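Local atomic coordinates of STM4351 (Salmonella enterica, PDB entry 2Y7I), a protein that binds arginine with high specificity as a periplasmic member of the bacterial solute-binding protein family 3, probably as the receptor of a transport system. Residues A[66-71]-A[193-198]; A[18-23]-A[30-35]. All coordinates share one frame; numbering follows the deposited sequence.

Contact 1 (A[66-71]-A[193-198]); sequences FDAVIA and IAVRKD. With ZN (zinc ion), chain E; ARG (arginine), chain C.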
ATOM      1  N   PHE A  66      23.367 -11.717   6.962  1.00 26.37           N
ATOM      2  CA  PHE A  66      22.055 -11.961   6.376  1.00 25.20           C
ATOM      3  C   PHE A  66      21.879 -11.194   5.068  1.00 24.03           C
ATOM      4  O   PHE A  66      22.721 -10.379   4.700  1.00 24.05           O
ATOM      5  CB  PHE A  66      20.897 -11.704   7.366  1.00 24.59           C
ATOM      6  CG  PHE A  66      21.228 -10.773   8.509  1.00 24.35           C
ATOM      7  CD1 PHE A  66      21.354  -9.401   8.303  1.00 25.43           C
ATOM      8  CD2 PHE A  66      21.366 -11.271   9.800  1.00 24.91           C
ATOM      9  CE1 PHE A  66      21.637  -8.541   9.366  1.00 24.14           C
ATOM     10  CE2 PHE A  66      21.651 -10.419  10.874  1.00 24.57           C
ATOM     11  CZ  PHE A  66      21.788  -9.056  10.654  1.00 24.62           C
ATOM     12  N   ASP A  67      20.789 -11.479   4.364  1.00 22.56           N
ATOM     13  CA  ASP A  67      20.535 -10.897   3.053  1.00 21.77           C
ATOM     14  C   ASP A  67      19.904  -9.518   3.136  1.00 20.37           C
ATOM     15  O   ASP A  67      20.131  -8.678   2.271  1.00 19.79           O
ATOM     16  CB  ASP A  67      19.613 -11.814   2.256  1.00 22.57           C
ATOM     17  CG  ASP A  67      20.179 -13.191   2.103  1.00 23.47           C
ATOM     18  OD1 ASP A  67      21.295 -13.306   1.551  1.00 26.04           O
ATOM     19  OD2 ASP A  67      19.526 -14.152   2.566  1.00 24.73           O
ATOM     20  N   ALA A  68      19.106  -9.296   4.174  1.00 18.74           N
ATOM     21  CA  ALA A  68      18.311  -8.083   4.275  1.00 17.67           C
ATOM     22  C   ALA A  68      18.004  -7.759   5.730  1.00 17.13           C
ATOM     23  O   ALA A  68      18.118  -8.617   6.605  1.00 17.22           O
ATOM     24  CB  ALA A  68      17.015  -8.221   3.467  1.00 17.33           C
ATOM     25  N   VAL A  69      17.651  -6.505   5.978  1.00 16.31           N
ATOM     26  CA  VAL A  69      17.286  -6.048   7.312  1.00 15.28           C
ATOM     27  C   VAL A  69      15.926  -5.387   7.213  1.00 14.94           C
ATOM     28  O   VAL A  69      15.689  -4.559   6.319  1.00 14.81           O
ATOM     29  CB  VAL A  69      18.342  -5.050   7.881  1.00 15.51           C
ATOM     30  CG1 VAL A  69      17.784  -4.228   9.029  1.00 14.30           C
ATOM     31  CG2 VAL A  69      19.588  -5.801   8.341  1.00 15.99           C
ATOM     32  N   ILE A  70      15.026  -5.778   8.112  1.00 14.41           N
ATOM     33  CA  ILE A  70      13.773  -5.058   8.310  1.00 14.08           C
ATOM     34  C   ILE A  70      13.588  -4.864   9.818  1.00 13.91           C
ATOM     35  O   ILE A  70      13.639  -5.839  10.589  1.00 14.39           O
ATOM     36  CB  ILE A  70      12.574  -5.766   7.601  1.00 14.44           C
ATOM     37  CG1 ILE A  70      11.367  -4.823   7.482  1.00 14.47           C
ATOM     38  CG2 ILE A  70      12.203  -7.113   8.283  1.00 15.37           C
ATOM     39  CD1 ILE A  70      10.172  -5.416   6.686  1.00 14.29           C
ATOM     40  N   ALA A  71      13.437  -3.612  10.252  1.00 13.57           N
ATOM     41  CA  ALA A  71      13.424  -3.318  11.696  1.00 13.53           C
ATOM     42  C   ALA A  71      12.892  -1.937  12.064  1.00 13.21           C
ATOM     43  O   ALA A  71      13.494  -1.230  12.878  1.00 12.86           O
ATOM     44  CB  ALA A  71      14.837  -3.516  12.291  1.00 14.11           C
ATOM     45  N   ILE A 193      13.464  -1.583   3.618  1.00 14.02           N
ATOM     46  CA  ILE A 193      14.174  -2.846   3.775  1.00 14.29           C
ATOM     47  C   ILE A 193      15.591  -2.621   3.258  1.00 15.14           C
ATOM     48  O   ILE A 193      15.765  -2.142   2.145  1.00 15.40           O
ATOM     49  CB  ILE A 193      13.483  -3.991   2.994  1.00 14.05           C
ATOM     50  CG1 ILE A 193      12.129  -4.321   3.639  1.00 13.39           C
ATOM     51  CG2 ILE A 193      14.380  -5.236   2.975  1.00 14.74           C
ATOM     52  CD1 ILE A 193      11.293  -5.356   2.876  1.00 15.35           C
ATOM     53  N   ALA A 194      16.594  -2.959   4.069  1.00 15.74           N
ATOM     54  CA  ALA A 194      17.993  -2.713   3.708  1.00 16.25           C
ATOM     55  C   ALA A 194      18.674  -3.964   3.174  1.00 17.28           C
ATOM     56  O   ALA A 194      18.454  -5.070   3.667  1.00 16.75           O
ATOM     57  CB  ALA A 194      18.766  -2.146   4.893  1.00 16.03           C
ATOM     58  N   VAL A 195      19.476  -3.773   2.135  1.00 18.09           N
ATOM     59  CA  VAL A 195      20.353  -4.820   1.613  1.00 19.54           C
ATOM     60  C   VAL A 195      21.737  -4.203   1.441  1.00 20.58           C
ATOM     61  O   VAL A 195      21.872  -2.977   1.487  1.00 20.23           O
ATOM     62  CB  VAL A 195      19.814  -5.438   0.287  1.00 19.72           C
ATOM     63  CG1 VAL A 195      18.301  -5.691   0.388  1.00 19.54           C
ATOM     64  CG2 VAL A 195      20.115  -4.547  -0.920  1.00 20.67           C
ATOM     65  N   ARG A 196      22.755  -5.042   1.264  1.00 22.31           N
ATOM     66  CA  ARG A 196      24.110  -4.567   0.983  1.00 24.54           C
ATOM     67  C   ARG A 196      24.179  -3.748  -0.302  1.00 25.50           C
ATOM     68  O   ARG A 196      23.420  -3.986  -1.246  1.00 24.93           O
ATOM     69  CB  ARG A 196      25.073  -5.744   0.855  1.00 26.25           C
ATOM     70  CG  ARG A 196      25.625  -6.220   2.164  1.00 28.31           C
ATOM     71  CD  ARG A 196      26.656  -7.335   1.956  1.00 32.37           C
ATOM     72  NE  ARG A 196      26.141  -8.472   1.182  1.00 35.76           N
ATOM     73  CZ  ARG A 196      25.183  -9.317   1.582  1.00 36.50           C
ATOM     74  NH1 ARG A 196      24.570  -9.169   2.763  1.00 35.55           N
ATOM     75  NH2 ARG A 196      24.821 -10.312   0.779  1.00 36.27           N
ATOM     76  N   LYS A 197      25.126  -2.817  -0.344  1.00 26.94           N
ATOM     77  CA  LYS A 197      25.297  -1.912  -1.487  1.00 28.63           C
ATOM     78  C   LYS A 197      25.415  -2.543  -2.877  1.00 30.08           C
ATOM     79  O   LYS A 197      24.896  -1.995  -3.852  1.00 30.85           O
ATOM     80  CB  LYS A 197      26.492  -0.990  -1.246  1.00 29.84           C
ATOM     81  CG  LYS A 197      26.181   0.186  -0.348  1.00 30.12           C
ATOM     82  CD  LYS A 197      25.241   1.147  -1.040  1.00 31.13           C
ATOM     83  CE  LYS A 197      25.404   2.549  -0.500  1.00 33.36           C
ATOM     84  NZ  LYS A 197      24.341   3.409  -1.075  1.00 34.27           N
ATOM     85  N   ASP A 198      26.100  -3.669  -3.006  1.00 30.95           N
ATOM     86  CA  ASP A 198      26.286  -4.201  -4.364  1.00 32.31           C
ATOM     87  C   ASP A 198      25.357  -5.378  -4.641  1.00 31.35           C
ATOM     88  O   ASP A 198      25.730  -6.334  -5.311  1.00 32.20           O
ATOM     89  CB  ASP A 198      27.753  -4.549  -4.630  1.00 34.46           C
ATOM     90  CG  ASP A 198      28.141  -4.442  -6.125  1.00 36.57           C
ATOM     91  OD1 ASP A 198      27.269  -4.518  -7.028  1.00 35.51           O
ATOM     92  OD2 ASP A 198      29.345  -4.283  -6.391  1.00 39.21           O
TER
HETATM   93 ZN    ZN E1247      20.713 -15.798   2.918  1.00 35.83          ZN
HETATM   94  N   ARG C1245      12.629   4.228  13.688  1.00 13.25           N
HETATM   95  CA  ARG C1245      13.837   4.418  14.550  1.00 13.72           C
HETATM   96  C   ARG C1245      15.092   4.414  13.686  1.00 13.54           C
HETATM   97  O   ARG C1245      16.200   4.525  14.206  1.00 12.77           O
HETATM   98  CB  ARG C1245      13.929   3.318  15.629  1.00 13.75           C
HETATM   99  CG  ARG C1245      13.889   1.884  15.070  1.00 14.85           C
HETATM  100  CD  ARG C1245      14.131   0.828  16.147  1.00 15.37           C
HETATM  101  NE  ARG C1245      13.755  -0.496  15.643  1.00 12.96           N
HETATM  102  CZ  ARG C1245      13.869  -1.635  16.322  1.00 12.44           C
HETATM  103  NH1 ARG C1245      14.364  -1.655  17.562  1.00 12.54           N
HETATM  104  NH2 ARG C1245      13.489  -2.761  15.756  1.00 13.45           N
HETATM  105  OXT ARG C1245      15.020   4.274  12.450  1.00 13.15           O
HETATM  106  O   HOH W   1      22.372  -7.925   1.019  1.00 21.14           O
HETATM  107  O   HOH W   2      22.300 -15.143   4.221  1.00 38.63           O
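R196 reaches onward past D67 and lays the edge of its guanidinium against the backbone of F66, an example of a side chain extending a very short antiparallel pairing. Its chain bends at chi3 (-55°), which brings NH1 within 2.9 Å of F66 O; the carbonyl oxygen lies in the guanidinium plane, although the N-H···O angle of 141° is far from straight. NH1 is also hydrogen-bonded to L61 O. A water accepts from R196 N and donates to D67 O, and it sits above the rim of one guanidinium face. The pairing itself is a single bridge: V69 N meets A194 O at 2.8 Å, and A194 N meets V69 O at 2.9 Å. Around it the apolar side chains are small or branched. I70 and I193 cross obliquely, CD1 of I70 lying 3.8 Å from CG1 of I193, while A68 CB faces I193 CG2 at 4.0 Å. Beyond the bridge, D67 OD2 binds a zinc ion together with H9. Strand 68-69 edges the parallel sheet beside strand 7-12; the V69-A194 bridge links it to strand 194-195, which pairs with strand 84-85, V195 packing on helix 200-214 and A194 on L61 of helix 57-62.

Contact 2 (A[18-23]-A[30-35]); sequences PYEFVD and GFDIDV. With ZN (zinc ion), chain F; ARG (arginine), chain C.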
ATOM      1  N   PRO A  18       4.755  -2.397  17.728  1.00 17.26           N
ATOM      2  CA  PRO A  18       4.184  -3.487  16.918  1.00 17.83           C
ATOM      3  C   PRO A  18       4.966  -3.837  15.642  1.00 17.34           C
ATOM      4  O   PRO A  18       4.463  -4.608  14.821  1.00 18.27           O
ATOM      5  CB  PRO A  18       2.832  -2.896  16.494  1.00 18.33           C
ATOM      6  CG  PRO A  18       3.170  -1.447  16.249  1.00 17.10           C
ATOM      7  CD  PRO A  18       4.207  -1.087  17.314  1.00 17.18           C
ATOM      8  N   TYR A  19       6.138  -3.240  15.449  1.00 15.81           N
ATOM      9  CA  TYR A  19       6.959  -3.504  14.264  1.00 15.34           C
ATOM     10  C   TYR A  19       7.507  -4.944  14.296  1.00 15.58           C
ATOM     11  O   TYR A  19       7.296  -5.711  13.369  1.00 16.20           O
ATOM     12  CB  TYR A  19       8.107  -2.492  14.181  1.00 14.24           C
ATOM     13  CG  TYR A  19       7.658  -1.043  14.086  1.00 14.82           C
ATOM     14  CD1 TYR A  19       7.283  -0.493  12.866  1.00 15.18           C
ATOM     15  CD2 TYR A  19       7.583  -0.230  15.228  1.00 14.94           C
ATOM     16  CE1 TYR A  19       6.861   0.831  12.770  1.00 16.37           C
ATOM     17  CE2 TYR A  19       7.173   1.090  15.140  1.00 15.76           C
ATOM     18  CZ  TYR A  19       6.811   1.609  13.915  1.00 16.10           C
ATOM     19  OH  TYR A  19       6.395   2.909  13.815  1.00 18.76           O
ATOM     20  N   GLU A  20       8.196  -5.292  15.383  1.00 15.08           N
ATOM     21  CA  GLU A  20       8.711  -6.645  15.604  1.00 15.94           C
ATOM     22  C   GLU A  20       8.935  -6.845  17.083  1.00 16.42           C
ATOM     23  O   GLU A  20       9.471  -5.965  17.765  1.00 15.48           O
ATOM     24  CB  GLU A  20      10.024  -6.910  14.849  1.00 15.80           C
ATOM     25  CG  GLU A  20      11.076  -5.805  15.021  1.00 14.72           C
ATOM     26  CD  GLU A  20      11.019  -4.797  13.907  1.00 16.45           C
ATOM     27  OE1 GLU A  20      10.663  -5.216  12.787  1.00 16.25           O
ATOM     28  OE2 GLU A  20      11.322  -3.600  14.141  1.00 15.34           O
ATOM     29  N   PHE A  21       8.491  -8.001  17.567  1.00 17.76           N
ATOM     30  CA  PHE A  21       8.585  -8.359  18.968  1.00 19.30           C
ATOM     31  C   PHE A  21       8.405  -9.867  19.121  1.00 20.42           C
ATOM     32  O   PHE A  21       8.160 -10.580  18.138  1.00 20.41           O
ATOM     33  CB  PHE A  21       7.574  -7.562  19.814  1.00 19.43           C
ATOM     34  CG  PHE A  21       6.124  -7.859  19.505  1.00 20.94           C
ATOM     35  CD1 PHE A  21       5.490  -7.261  18.414  1.00 21.35           C
ATOM     36  CD2 PHE A  21       5.380  -8.692  20.341  1.00 23.05           C
ATOM     37  CE1 PHE A  21       4.148  -7.505  18.145  1.00 23.56           C
ATOM     38  CE2 PHE A  21       4.041  -8.953  20.076  1.00 24.84           C
ATOM     39  CZ  PHE A  21       3.420  -8.351  18.971  1.00 24.19           C
ATOM     40  N   VAL A  22       8.549 -10.349  20.348  1.00 21.67           N
ATOM     41  CA  VAL A  22       8.522 -11.778  20.618  1.00 23.61           C
ATOM     42  C   VAL A  22       7.232 -12.079  21.366  1.00 25.01           C
ATOM     43  O   VAL A  22       6.904 -11.399  22.339  1.00 25.17           O
ATOM     44  CB  VAL A  22       9.773 -12.226  21.426  1.00 24.15           C
ATOM     45  CG1 VAL A  22       9.804 -13.733  21.604  1.00 25.27           C
ATOM     46  CG2 VAL A  22      11.048 -11.781  20.707  1.00 23.99           C
ATOM     47  N   ASP A  23       6.476 -13.056  20.882  1.00 26.10           N
ATOM     48  CA  ASP A  23       5.232 -13.440  21.552  1.00 27.87           C
ATOM     49  C   ASP A  23       5.504 -14.485  22.627  1.00 29.68           C
ATOM     50  O   ASP A  23       6.661 -14.818  22.894  1.00 29.30           O
ATOM     51  CB  ASP A  23       4.192 -13.955  20.543  1.00 28.54           C
ATOM     52  CG  ASP A  23       4.604 -15.251  19.878  1.00 30.20           C
ATOM     53  OD1 ASP A  23       5.548 -15.927  20.350  1.00 31.24           O
ATOM     54  OD2 ASP A  23       3.963 -15.614  18.870  1.00 32.13           O
ATOM     55  N   GLY A  30       4.851  -9.280  14.220  1.00 17.70           N
ATOM     56  CA  GLY A  30       4.704  -7.845  14.098  1.00 16.18           C
ATOM     57  C   GLY A  30       4.421  -7.380  12.684  1.00 16.11           C
ATOM     58  O   GLY A  30       4.375  -8.184  11.743  1.00 16.12           O
ATOM     59  N   PHE A  31       4.255  -6.067  12.540  1.00 15.14           N
ATOM     60  CA  PHE A  31       4.000  -5.474  11.237  1.00 15.16           C
ATOM     61  C   PHE A  31       5.109  -5.816  10.244  1.00 14.90           C
ATOM     62  O   PHE A  31       4.825  -6.284   9.137  1.00 14.61           O
ATOM     63  CB  PHE A  31       3.836  -3.965  11.348  1.00 15.05           C
ATOM     64  CG  PHE A  31       3.607  -3.286  10.027  1.00 14.52           C
ATOM     65  CD1 PHE A  31       2.376  -3.370   9.390  1.00 15.81           C
ATOM     66  CD2 PHE A  31       4.625  -2.544   9.432  1.00 13.53           C
ATOM     67  CE1 PHE A  31       2.156  -2.723   8.168  1.00 14.90           C
ATOM     68  CE2 PHE A  31       4.415  -1.891   8.217  1.00 13.28           C
ATOM     69  CZ  PHE A  31       3.183  -1.995   7.587  1.00 14.37           C
ATOM     70  N   ASP A  32       6.365  -5.603  10.651  1.00 14.37           N
ATOM     71  CA  ASP A  32       7.508  -5.855   9.751  1.00 14.63           C
ATOM     72  C   ASP A  32       7.617  -7.313   9.343  1.00 14.99           C
ATOM     73  O   ASP A  32       8.042  -7.612   8.231  1.00 15.56           O
ATOM     74  CB  ASP A  32       8.832  -5.448  10.394  1.00 14.15           C
ATOM     75  CG  ASP A  32       9.082  -3.961  10.347  1.00 13.84           C
ATOM     76  OD1 ASP A  32       8.348  -3.218   9.649  1.00 15.52           O
ATOM     77  OD2 ASP A  32      10.040  -3.526  11.014  1.00 15.08           O
ATOM     78  N   ILE A  33       7.259  -8.211  10.254  1.00 15.59           N
ATOM     79  CA  ILE A  33       7.312  -9.649   9.984  1.00 16.43           C
ATOM     80  C   ILE A  33       6.262 -10.023   8.936  1.00 16.68           C
ATOM     81  O   ILE A  33       6.532 -10.815   8.038  1.00 17.18           O
ATOM     82  CB  ILE A  33       7.115 -10.502  11.263  1.00 16.93           C
ATOM     83  CG1 ILE A  33       8.054 -10.044  12.402  1.00 18.06           C
ATOM     84  CG2 ILE A  33       7.273 -12.002  10.951  1.00 17.88           C
ATOM     85  CD1 ILE A  33       9.541  -9.899  12.028  1.00 18.63           C
ATOM     86  N   ASP A  34       5.068  -9.453   9.062  1.00 16.93           N
ATOM     87  CA  ASP A  34       3.991  -9.685   8.083  1.00 17.23           C
ATOM     88  C   ASP A  34       4.371  -9.165   6.705  1.00 16.62           C
ATOM     89  O   ASP A  34       4.149  -9.846   5.694  1.00 17.71           O
ATOM     90  CB  ASP A  34       2.668  -9.071   8.558  1.00 17.47           C
ATOM     91  CG  ASP A  34       2.010  -9.902   9.649  1.00 19.59           C
ATOM     92  OD1 ASP A  34       2.602 -10.921  10.059  1.00 21.02           O
ATOM     93  OD2 ASP A  34       0.912  -9.543  10.103  1.00 21.48           O
ATOM     94  N   VAL A  35       4.942  -7.959   6.677  1.00 15.87           N
ATOM     95  CA  VAL A  35       5.479  -7.379   5.452  1.00 15.34           C
ATOM     96  C   VAL A  35       6.562  -8.280   4.835  1.00 15.59           C
ATOM     97  O   VAL A  35       6.474  -8.628   3.656  1.00 15.74           O
ATOM     98  CB  VAL A  35       6.010  -5.928   5.664  1.00 14.81           C
ATOM     99  CG1 VAL A  35       6.740  -5.424   4.419  1.00 14.88           C
ATOM    100  CG2 VAL A  35       4.861  -4.967   5.995  1.00 13.15           C
TER
HETATM  101 ZN    ZN F1248       3.401 -17.653  18.945  1.00 33.49          ZN
HETATM  102  N   ARG C1245      12.629   4.228  13.688  1.00 13.25           N
HETATM  103  CA  ARG C1245      13.837   4.418  14.550  1.00 13.72           C
HETATM  104  C   ARG C1245      15.092   4.414  13.686  1.00 13.54           C
HETATM  105  O   ARG C1245      16.200   4.525  14.206  1.00 12.77           O
HETATM  106  CB  ARG C1245      13.929   3.318  15.629  1.00 13.75           C
HETATM  107  CG  ARG C1245      13.889   1.884  15.070  1.00 14.85           C
HETATM  108  CD  ARG C1245      14.131   0.828  16.147  1.00 15.37           C
HETATM  109  NE  ARG C1245      13.755  -0.496  15.643  1.00 12.96           N
HETATM  110  CZ  ARG C1245      13.869  -1.635  16.322  1.00 12.44           C
HETATM  111  NH1 ARG C1245      14.364  -1.655  17.562  1.00 12.54           N
HETATM  112  NH2 ARG C1245      13.489  -2.761  15.756  1.00 13.45           N
HETATM  113  OXT ARG C1245      15.020   4.274  12.450  1.00 13.15           O
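Backbone hydrogen bonds tie the turn at P18 and Y19 to the first turn of helix 31-42, illustrating how carbonyl groups from a preceding loop can satisfy the N-H groups at a helix start. F31 N points almost straight at P18 O (2.7 Å, 174°). D32 N meets Y19 O at 2.9 Å. G30, the N-cap residue, packs its CA 3.3 Å from P18 O and makes a CA-H···O contact from the same CA to Y19 O at 3.4 Å.

Apolar contacts are fewer: I33 CD1 lies 4.1 Å from E20 CB, and F21 CE1 lies 4.1 Å from G30 CA.

The acidic contact is the striking one. E20 OE1 comes within 2.5 Å of D32 OD2, the two carboxylates crossing with their planes 38° apart. A bend at chi2 (-94°) turns the E20 carboxylate, whose other oxygen, OE2, accepts a hydrogen bond from NH2 of the bound arginine at 2.8 Å. D32 has further partners: OD1 bonds Y89 OH, and OD2 accepts from G72 N.

Two acid oxygens this close suggest that one of the two acids probably carries a proton. The cationic ligand and the start of the helix, which would favour negative charge, may partly offset that tendency. Because D32 touches E20, which in turn bonds the arginine, it is a second-shell residue of the pocket.

Overall arrangement
Contact 2 closes before contact 1 opens, so the two come in series along the chain, their centres about 17 Å apart. They nevertheless meet: A71 C lies 3.1 Å from E20 OE2, and I70 CD1 packs against D32 O. Strand 7-12, central in its parallel sheet, neighbours strand 68-69 of contact 1, whereas contact 2 joins the following loop to helix 31-42. Both contacts touch the bound arginine: A71 O of contact 1 accepts from its NE, beside E20 of contact 2. Segments well separated in sequence thereby supply a backbone and a carboxylate acceptor to one guanidinium, a principle consistent with the protein's high arginine specificity.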